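Local coordinates for coenzyme F420-dependent N(5),N(10)-methenyltetrahydromethanopterin reductase-related protein (Desulfurobacterium thermolithotrophum DSM 11699, PDB 6HUY) that binds an iron-guanylyl pyridinol cofactor and a methenyltetrahydrofolate, and probably resembles the hydrogen-forming methylene-tetrahydromethanopterin dehydrogenases in its chemistry, at residues C114-M119 and M145-I150; I121-S126 and I339-W344; Y159-N164 and A191-A196. All coordinates share one frame; numbering follows the deposited sequence.

Contact 1: C114-M119 and M145-I150. With FE9 (iron-guanylyl pyridinol cofactor), chain E.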
loop_
_atom_site.group_PDB
_atom_site.type_symbol
_atom_site.label_atom_id
_atom_site.label_comp_id
_atom_site.label_asym_id
_atom_site.label_seq_id
_atom_site.Cartn_x
_atom_site.Cartn_y
_atom_site.Cartn_z
ATOM N N CYS A 114 10.139 19.613 16.932
ATOM C CA CYS A 114 9.955 19.190 15.550
ATOM C C CYS A 114 10.993 18.142 15.188
ATOM O O CYS A 114 12.190 18.338 15.428
ATOM C CB CYS A 114 10.075 20.368 14.581
ATOM S SG CYS A 114 8.928 21.693 14.907
ATOM N N THR A 115 10.537 17.050 14.588
ATOM C CA THR A 115 11.446 16.057 14.048
ATOM C C THR A 115 11.630 16.322 12.564
ATOM O O THR A 115 10.890 17.093 11.943
ATOM C CB THR A 115 10.932 14.635 14.272
ATOM O OG1 THR A 115 9.676 14.475 13.600
ATOM C CG2 THR A 115 10.758 14.364 15.765
ATOM N N THR A 116 12.656 15.684 12.010
ATOM C CA THR A 116 12.936 15.706 10.581
ATOM C C THR A 116 12.747 14.281 10.051
ATOM O O THR A 116 11.982 13.508 10.636
ATOM C CB THR A 116 14.351 16.247 10.320
ATOM O OG1 THR A 116 15.307 15.501 11.078
ATOM C CG2 THR A 116 14.464 17.711 10.714
ATOM N N CYS A 117 13.424 13.911 8.958
ATOM C CA CYS A 117 13.219 12.592 8.358
ATOM C C CYS A 117 13.680 11.438 9.245
ATOM O O CYS A 117 13.311 10.288 8.984
ATOM C CB CYS A 117 13.958 12.496 7.026
ATOM S SG CYS A 117 15.672 11.993 7.218
ATOM N N THR A 118 14.498 11.690 10.255
ATOM C CA THR A 118 15.033 10.586 11.035
ATOM C C THR A 118 14.076 10.097 12.110
ATOM O O THR A 118 14.392 9.128 12.803
ATOM C CB THR A 118 16.369 10.989 11.665
ATOM O OG1 THR A 118 16.185 12.148 12.488
ATOM C CG2 THR A 118 17.436 11.273 10.570
ATOM N N MET A 119 12.915 10.724 12.269
ATOM C CA MET A 119 12.000 10.292 13.317
ATOM C C MET A 119 10.580 10.730 12.984
ATOM O O MET A 119 10.331 11.920 12.776
ATOM C CB MET A 119 12.439 10.871 14.676
ATOM C CG MET A 119 11.507 10.615 15.843
ATOM S SD MET A 119 11.570 8.935 16.460
ATOM C CE MET A 119 10.683 8.007 15.256
ATOM N N MET A 145 9.602 19.865 10.939
ATOM C CA MET A 145 10.174 20.770 9.940
ATOM C C MET A 145 10.937 19.896 8.945
ATOM O O MET A 145 12.145 20.041 8.762
ATOM C CB MET A 145 11.069 21.825 10.586
ATOM C CG MET A 145 10.321 22.932 11.282
ATOM S SD MET A 145 9.377 23.937 10.130
ATOM C CE MET A 145 10.633 25.012 9.470
ATOM N N HIS A 146 10.225 18.942 8.362
ATOM C CA HIS A 146 10.800 17.930 7.487
ATOM C C HIS A 146 11.173 18.552 6.145
ATOM O O HIS A 146 10.273 18.985 5.415
ATOM C CB HIS A 146 9.791 16.795 7.302
ATOM C CG HIS A 146 10.374 15.549 6.717
ATOM N ND1 HIS A 146 11.283 15.568 5.681
ATOM C CD2 HIS A 146 10.169 14.247 7.017
ATOM C CE1 HIS A 146 11.617 14.328 5.373
ATOM N NE2 HIS A 146 10.953 13.506 6.167
ATOM N N PRO A 147 12.459 18.639 5.784
ATOM C CA PRO A 147 12.827 19.321 4.536
ATOM C C PRO A 147 12.500 18.539 3.275
ATOM O O PRO A 147 12.542 19.128 2.188
ATOM C CB PRO A 147 14.341 19.509 4.678
ATOM C CG PRO A 147 14.767 18.354 5.533
ATOM C CD PRO A 147 13.639 18.150 6.509
ATOM N N ALA A 148 12.237 17.235 3.372
ATOM C CA ALA A 148 11.908 16.402 2.212
ATOM C C ALA A 148 12.883 16.689 1.081
ATOM O O ALA A 148 12.507 16.835 -0.084
ATOM C CB ALA A 148 10.461 16.618 1.756
ATOM N N ALA A 149 14.149 16.810 1.469
ATOM C CA ALA A 149 15.267 17.236 0.635
ATOM C C ALA A 149 16.443 17.448 1.571
ATOM O O ALA A 149 16.264 17.486 2.789
ATOM C CB ALA A 149 14.951 18.531 -0.118
ATOM N N ILE A 150 17.646 17.601 1.031
ATOM C CA ILE A 150 18.836 17.859 1.834
ATOM C C ILE A 150 18.990 19.375 1.949
ATOM O O ILE A 150 19.258 20.033 0.927
ATOM C CB ILE A 150 20.078 17.207 1.216
ATOM C CG1 ILE A 150 19.900 15.683 1.201
ATOM C CG2 ILE A 150 21.317 17.598 2.006
ATOM C CD1 ILE A 150 21.044 14.899 0.520
HETATM O O2 FE9 E . 19.806 12.218 5.437
HETATM FE FE FE9 E . 17.176 13.864 5.809
HETATM C C1F FE9 E . 18.049 15.336 5.204
HETATM O O1F FE9 E . 18.666 16.206 4.877
HETATM C C2F FE9 E . 15.776 14.357 4.767
HETATM O O2F FE9 E . 14.960 14.718 4.055
HETATM C C8 FE9 E . 16.492 14.813 7.279
HETATM O O18 FE9 E . 15.468 15.477 7.216
HETATM C C7 FE9 E . 17.248 14.744 8.584
HETATM C C6 FE9 E . 18.483 13.909 8.284
HETATM N N1 FE9 E . 18.672 13.425 6.973
HETATM C C5 FE9 E . 19.502 13.640 9.331
HETATM C C5M FE9 E . 19.331 14.185 10.731
HETATM C C4 FE9 E . 20.680 12.821 8.973
HETATM C C3 FE9 E . 20.802 12.297 7.596
HETATM C C3M FE9 E . 22.010 11.469 7.238
HETATM C C2 FE9 E . 19.824 12.723 6.573
HETATM O O3P FE9 E . 21.636 12.527 9.904
HETATM P P1 FE9 E . 23.026 13.331 10.036
HETATM O O1P FE9 E . 23.322 14.030 8.773
HETATM O O2P FE9 E . 24.156 12.270 10.434
HETATM O "O5'" FE9 E . 22.799 14.364 11.241
HETATM C "C5'" FE9 E . 22.685 13.905 12.579
HETATM C "C4'" FE9 E . 23.370 14.943 13.447
HETATM O "O4'" FE9 E . 23.007 14.767 14.818
HETATM C "C1'" FE9 E . 24.153 15.078 15.596
HETATM C "C2'" FE9 E . 25.329 14.549 14.782
HETATM O "O2'" FE9 E . 26.537 15.236 15.128
HETATM C "C3'" FE9 E . 24.891 14.836 13.357
HETATM O "O3'" FE9 E . 25.426 16.076 12.892
HETATM N N9A FE9 E . 24.111 14.511 16.965
HETATM C C4A FE9 E . 23.669 15.172 18.032
HETATM N N3A FE9 E . 23.150 16.405 18.228
HETATM C C2A FE9 E . 22.775 16.805 19.466
HETATM N N2A FE9 E . 22.263 18.052 19.603
HETATM N N1A FE9 E . 22.891 16.025 20.562
HETATM C C6A FE9 E . 23.399 14.783 20.511
HETATM O O6A FE9 E . 23.488 14.067 21.539
HETATM C C5A FE9 E . 23.823 14.268 19.182
HETATM N N7A FE9 E . 24.357 13.127 18.700
HETATM C C8A FE9 E . 24.529 13.291 17.358
#
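Met145 N donates to Thr115 O at 3.2 Å, the backbone hydrogen bond that ties the end of strand 112-115 to the loop leaving strand 141-144. The type I turn from Thr116 to Met119 is braced by Thr115 OG1, which donates to Met119 O at 2.8 Å.

With CG anti to the backbone N (chi1 -165°), the His146 ring lies against Cys117, NE2 3.3 Å from Cys117 CB; Cys117 N and Thr116 C lie over one face. Ala148 N donates to His146 ND1 at 3.0 Å, close to the ring plane, while NE2 is hydrogen-bonded to Asp204; with both nitrogens engaged, the ring has little freedom to turn.

The two loops follow neighbouring strands of the Rossmann-like sheet, and the iron-guanylyl pyridinol cofactor sits against both. Cys117 N donates to FE9 O18 at 3.1 Å, a nearly straight bond, and Pro147 CD sets a carbon against the same oxygen at 3.3 Å. Cys117 SG faces the iron, as does the cysteine ligand of [Fe]-hydrogenases, but is modelled too close to the cofactor's acyl carbon for its exact place, or an iron–sulfur bond, to be trusted.

The apolar pair is Cys114 SG with Met145 CG, 4.1 Å apart.

Contact 2: I121-S126 and I339-W344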
loop_
_atom_site.group_PDB
_atom_site.type_symbol
_atom_site.label_atom_id
_atom_site.label_comp_id
_atom_site.label_asym_id
_atom_site.label_seq_id
_atom_site.Cartn_x
_atom_site.Cartn_y
_atom_site.Cartn_z
ATOM N N ILE A 121 7.095 12.021 13.936
ATOM C CA ILE A 121 6.709 12.817 15.090
ATOM C C ILE A 121 5.727 12.059 15.972
ATOM O O ILE A 121 5.707 12.251 17.194
ATOM C CB ILE A 121 6.109 14.159 14.651
ATOM C CG1 ILE A 121 5.885 15.072 15.859
ATOM C CG2 ILE A 121 4.789 13.955 13.920
ATOM C CD1 ILE A 121 7.146 15.422 16.616
ATOM N N LEU A 122 4.891 11.201 15.383
ATOM C CA LEU A 122 3.955 10.414 16.186
ATOM C C LEU A 122 4.688 9.387 17.034
ATOM O O LEU A 122 4.293 9.116 18.174
ATOM C CB LEU A 122 2.924 9.734 15.288
ATOM C CG LEU A 122 1.864 10.625 14.636
ATOM C CD1 LEU A 122 0.927 9.789 13.775
ATOM C CD2 LEU A 122 1.071 11.379 15.682
ATOM N N VAL A 123 5.755 8.802 16.491
ATOM C CA VAL A 123 6.565 7.865 17.261
ATOM C C VAL A 123 7.236 8.567 18.430
ATOM O O VAL A 123 7.292 8.026 19.539
ATOM C CB VAL A 123 7.594 7.189 16.348
ATOM C CG1 VAL A 123 8.604 6.376 17.166
ATOM C CG2 VAL A 123 6.878 6.322 15.334
ATOM N N LEU A 124 7.771 9.768 18.203
ATOM C CA LEU A 124 8.393 10.518 19.291
ATOM C C LEU A 124 7.363 10.934 20.337
ATOM O O LEU A 124 7.600 10.802 21.542
ATOM C CB LEU A 124 9.104 11.748 18.744
ATOM C CG LEU A 124 9.739 12.647 19.818
ATOM C CD1 LEU A 124 10.861 11.922 20.520
ATOM C CD2 LEU A 124 10.253 13.950 19.217
ATOM N N ASN A 125 6.217 11.449 19.890
ATOM C CA ASN A 125 5.162 11.839 20.825
ATOM C C ASN A 125 4.720 10.658 21.686
ATOM O O ASN A 125 4.543 10.799 22.900
ATOM C CB ASN A 125 3.972 12.424 20.060
ATOM C CG ASN A 125 2.837 12.816 20.964
ATOM O OD1 ASN A 125 1.821 12.130 21.036
ATOM N ND2 ASN A 125 2.999 13.927 21.664
ATOM N N SER A 126 4.535 9.486 21.074
ATOM C CA SER A 126 4.187 8.291 21.837
ATOM C C SER A 126 5.244 7.988 22.890
ATOM O O SER A 126 4.922 7.730 24.054
ATOM C CB SER A 126 4.030 7.104 20.896
ATOM O OG SER A 126 3.838 5.901 21.623
ATOM N N ILE A 339 1.829 1.287 18.819
ATOM C CA ILE A 339 2.099 0.338 17.747
ATOM C C ILE A 339 2.933 0.994 16.651
ATOM O O ILE A 339 3.892 0.399 16.146
ATOM C CB ILE A 339 0.770 -0.233 17.218
ATOM C CG1 ILE A 339 0.277 -1.322 18.159
ATOM C CG2 ILE A 339 0.905 -0.791 15.830
ATOM C CD1 ILE A 339 -1.199 -1.471 18.163
ATOM N N LEU A 340 2.609 2.236 16.288
ATOM C CA LEU A 340 3.445 2.954 15.328
ATOM C C LEU A 340 4.870 3.070 15.834
ATOM O O LEU A 340 5.822 2.970 15.054
ATOM C CB LEU A 340 2.884 4.345 15.046
ATOM C CG LEU A 340 1.465 4.385 14.470
ATOM C CD1 LEU A 340 1.094 5.817 14.160
ATOM C CD2 LEU A 340 1.314 3.503 13.239
ATOM N N ARG A 341 5.032 3.294 17.138
ATOM C CA ARG A 341 6.360 3.378 17.730
ATOM C C ARG A 341 7.057 2.027 17.731
ATOM O O ARG A 341 8.260 1.948 17.461
ATOM C CB ARG A 341 6.257 3.920 19.154
ATOM C CG ARG A 341 7.531 3.766 19.984
ATOM C CD ARG A 341 7.471 4.621 21.220
ATOM N NE ARG A 341 6.350 4.226 22.062
ATOM C CZ ARG A 341 6.440 3.550 23.206
ATOM N NH1 ARG A 341 7.631 3.190 23.696
ATOM N NH2 ARG A 341 5.318 3.245 23.863
ATOM N N GLU A 342 6.329 0.960 18.056
ATOM C CA GLU A 342 6.892 -0.384 18.002
ATOM C C GLU A 342 7.301 -0.750 16.576
ATOM O O GLU A 342 8.342 -1.381 16.363
ATOM C CB GLU A 342 5.878 -1.384 18.570
ATOM C CG GLU A 342 6.301 -2.856 18.524
ATOM C CD GLU A 342 5.171 -3.811 18.929
ATOM O OE1 GLU A 342 4.044 -3.330 19.206
ATOM O OE2 GLU A 342 5.416 -5.039 18.981
ATOM N N SER A 343 6.499 -0.356 15.583
ATOM C CA SER A 343 6.866 -0.621 14.193
ATOM C C SER A 343 8.152 0.107 13.822
ATOM O O SER A 343 9.082 -0.489 13.273
ATOM C CB SER A 343 5.730 -0.209 13.250
ATOM O OG SER A 343 6.073 -0.459 11.892
ATOM N N TRP A 344 8.221 1.406 14.115
ATOM C CA TRP A 344 9.415 2.187 13.795
ATOM C C TRP A 344 10.662 1.594 14.445
ATOM O O TRP A 344 11.722 1.503 13.812
ATOM C CB TRP A 344 9.221 3.635 14.257
ATOM C CG TRP A 344 10.309 4.565 13.780
ATOM C CD1 TRP A 344 11.541 4.737 14.335
ATOM C CD2 TRP A 344 10.254 5.436 12.641
ATOM N NE1 TRP A 344 12.260 5.662 13.611
ATOM C CE2 TRP A 344 11.489 6.105 12.568
ATOM C CE3 TRP A 344 9.277 5.719 11.682
ATOM C CZ2 TRP A 344 11.776 7.034 11.567
ATOM C CZ3 TRP A 344 9.566 6.651 10.693
ATOM C CH2 TRP A 344 10.802 7.292 10.645
#
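Val123 of helix 121-127 packs against helix 333-348 with both methyls. Its CG1 rests on Arg341 CA at 3.8 Å, and CG2 comes within 3.7 Å of Trp344 CB, the two side chains crossing at about a right angle. CG2 also lies 3.5 Å from Leu340 O. Leu122 and Leu340 run side by side and point the same way, with Leu122 CD1 and Leu340 CD1 4.0 Å apart.

Helix 121-127 follows strand 112-115 of the Rossmann-like sheet, and helix 333-348 lies across it; the axes of segments 121-126 and 339-344 approach to 8.4 Å and cross at -111°, so the touching surface is short. The other subunit also reaches this C-terminal helix: its Phe237 meets the Trp344 ring, and its His326 is hydrogen-bonded to Glu342.

The polar part is one hydrogen bond, from Arg341 NE to Ser126 OG at 3.1 Å, the hydroxyl tilted 21° out of the guanidinium plane. A bend at chi3 (61°) brings NE to Ser126 OG, and the Ser126 carbonyl oxygen lies over one guanidinium face. With an alanine in place of Arg341, Ser126 OG would probably lose its NE donor and the CG1 methyl of Val123 part of its cover.

Contact 3: Y159-N164 and A191-A196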
loop_
_atom_site.group_PDB
_atom_site.type_symbol
_atom_site.label_atom_id
_atom_site.label_comp_id
_atom_site.label_asym_id
_atom_site.label_seq_id
_atom_site.Cartn_x
_atom_site.Cartn_y
_atom_site.Cartn_z
ATOM N N TYR A 159 8.969 22.772 3.253
ATOM C CA TYR A 159 8.976 22.032 4.507
ATOM C C TYR A 159 7.637 21.322 4.636
ATOM O O TYR A 159 6.599 21.879 4.268
ATOM C CB TYR A 159 9.184 22.941 5.737
ATOM C CG TYR A 159 10.615 23.360 5.990
ATOM C CD1 TYR A 159 11.558 22.448 6.430
ATOM C CD2 TYR A 159 11.017 24.680 5.796
ATOM C CE1 TYR A 159 12.865 22.833 6.665
ATOM C CE2 TYR A 159 12.319 25.070 6.022
ATOM C CZ TYR A 159 13.237 24.147 6.462
ATOM O OH TYR A 159 14.534 24.531 6.696
ATOM N N LEU A 160 7.667 20.089 5.134
ATOM C CA LEU A 160 6.458 19.364 5.493
ATOM C C LEU A 160 6.223 19.564 6.984
ATOM O O LEU A 160 7.071 19.199 7.803
ATOM C CB LEU A 160 6.577 17.878 5.158
ATOM C CG LEU A 160 7.040 17.533 3.736
ATOM C CD1 LEU A 160 6.883 16.023 3.503
ATOM C CD2 LEU A 160 6.302 18.338 2.670
ATOM N N ILE A 161 5.072 20.132 7.330
ATOM C CA ILE A 161 4.744 20.493 8.703
ATOM C C ILE A 161 3.568 19.632 9.135
ATOM O O ILE A 161 2.490 19.690 8.532
ATOM C CB ILE A 161 4.425 21.991 8.833
ATOM C CG1 ILE A 161 5.665 22.823 8.470
ATOM C CG2 ILE A 161 3.936 22.322 10.249
ATOM C CD1 ILE A 161 5.382 24.269 8.175
ATOM N N ALA A 162 3.784 18.837 10.180
ATOM C CA ALA A 162 2.774 17.917 10.681
ATOM C C ALA A 162 1.648 18.685 11.363
ATOM O O ALA A 162 1.893 19.633 12.111
ATOM C CB ALA A 162 3.409 16.943 11.677
ATOM N N THR A 163 0.413 18.267 11.103
ATOM C CA THR A 163 -0.784 18.815 11.737
ATOM C C THR A 163 -1.546 17.707 12.469
ATOM O O THR A 163 -1.133 16.547 12.502
ATOM C CB THR A 163 -1.701 19.482 10.710
ATOM O OG1 THR A 163 -2.357 18.473 9.932
ATOM C CG2 THR A 163 -0.915 20.412 9.798
ATOM N N ASN A 164 -2.680 18.084 13.049
ATOM C CA ASN A 164 -3.530 17.167 13.802
ATOM C C ASN A 164 -4.522 16.406 12.935
ATOM O O ASN A 164 -5.298 15.607 13.473
ATOM C CB ASN A 164 -4.303 17.934 14.888
ATOM C CG ASN A 164 -3.383 18.575 15.916
ATOM O OD1 ASN A 164 -2.508 17.915 16.477
ATOM N ND2 ASN A 164 -3.581 19.858 16.173
ATOM N N ALA A 191 5.312 25.937 2.641
ATOM C CA ALA A 191 4.858 25.181 3.799
ATOM C C ALA A 191 3.747 24.238 3.351
ATOM O O ALA A 191 2.676 24.689 2.935
ATOM C CB ALA A 191 4.382 26.126 4.898
ATOM N N TYR A 192 4.013 22.931 3.430
ATOM C CA TYR A 192 3.033 21.891 3.124
ATOM C C TYR A 192 2.545 21.306 4.447
ATOM O O TYR A 192 3.297 20.617 5.140
ATOM C CB TYR A 192 3.638 20.803 2.232
ATOM C CG TYR A 192 3.973 21.255 0.830
ATOM C CD1 TYR A 192 2.974 21.663 -0.048
ATOM C CD2 TYR A 192 5.290 21.264 0.375
ATOM C CE1 TYR A 192 3.271 22.077 -1.342
ATOM C CE2 TYR A 192 5.602 21.672 -0.923
ATOM C CZ TYR A 192 4.589 22.081 -1.776
ATOM O OH TYR A 192 4.889 22.494 -3.054
ATOM N N LEU A 193 1.299 21.595 4.805
ATOM C CA LEU A 193 0.725 21.117 6.060
ATOM C C LEU A 193 0.034 19.786 5.800
ATOM O O LEU A 193 -0.968 19.731 5.082
ATOM C CB LEU A 193 -0.244 22.139 6.645
ATOM C CG LEU A 193 0.396 23.265 7.469
ATOM C CD1 LEU A 193 1.505 23.961 6.712
ATOM C CD2 LEU A 193 -0.649 24.253 7.874
ATOM N N LEU A 194 0.595 18.713 6.353
ATOM C CA LEU A 194 0.100 17.370 6.136
ATOM C C LEU A 194 -0.312 16.726 7.453
ATOM O O LEU A 194 0.235 17.062 8.506
ATOM C CB LEU A 194 1.161 16.481 5.469
ATOM C CG LEU A 194 1.724 16.968 4.147
ATOM C CD1 LEU A 194 2.831 16.030 3.731
ATOM C CD2 LEU A 194 0.649 17.018 3.097
ATOM N N PRO A 195 -1.232 15.762 7.417
ATOM C CA PRO A 195 -1.495 14.960 8.614
ATOM C C PRO A 195 -0.191 14.393 9.150
ATOM O O PRO A 195 0.660 13.924 8.392
ATOM C CB PRO A 195 -2.423 13.854 8.102
ATOM C CG PRO A 195 -3.037 14.409 6.854
ATOM C CD PRO A 195 -2.020 15.304 6.256
ATOM N N ALA A 196 -0.033 14.433 10.470
ATOM C CA ALA A 196 1.239 14.044 11.072
ATOM C C ALA A 196 1.727 12.690 10.562
ATOM O O ALA A 196 2.912 12.527 10.263
ATOM C CB ALA A 196 1.101 14.032 12.596
HETATM O O HOH W 1 -3.260 18.742 7.384
#
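Leu160 spreads its two methyls over the neighbouring strand: CD2 comes to 3.7 Å from Tyr192 CB, and CD1 reaches forward to Leu194 CD1 at 4.1 Å. Its CG stands anti to the carbonyl carbon (chi1 -50°), which leans the branch across toward strand 190-195; it meets both partners at a slant.

On the opposite face Ile161 and Leu193 lie side by side and point the same way, Leu193 CD1 being 4.1 Å from Ile161 CB, while Ile161 CD1 stretches back to Ala191 CB at 3.9 Å. At the strand end, Thr163 crosses Leu193 at about a right angle, with CG2 set against Leu193 CB at 3.7 Å.

These strands are the parallel pair of a beta-alpha-beta unit whose connecting helix, 174-186, packs on the face carrying Ala191 and Leu193. Helix 196-203 covers the Leu160 and Leu194 side, where Ala266 of the other subunit also touches Leu160 and Tyr192. Ladder bonds include Tyr192 N to Tyr159 O, almost straight, and Thr163 N to Leu194 O; a weak one from Ala196 N to Thr163 O follows.

Ala196 CB closes on Ala162 CB at 3.8 Å. A water 2.7 Å from Thr163 OG1 also bonds weakly to Leu193 O.

Overall arrangement
From the N terminus, the first ends to open are 114-119 of contact 1 and, next to it, 121-126 of contact 2. Contact 1 closes first, at 145-150, round two helices and strand 141-144. Contact 3 then opens and closes, 159-164 with 191-196, round helix 174-186. Contact 2 closes last, near the C terminus, so it crosses contact 1 and encloses contact 3. All three touch: His146 O probably bonds to Leu160 N, Ile121 packs on Ala162 and Ala196, and Met119 meets the Trp344 ring. The cofactor loops, the two-stranded parallel sheet and the C-terminal helix are thus joined around helix 121-127.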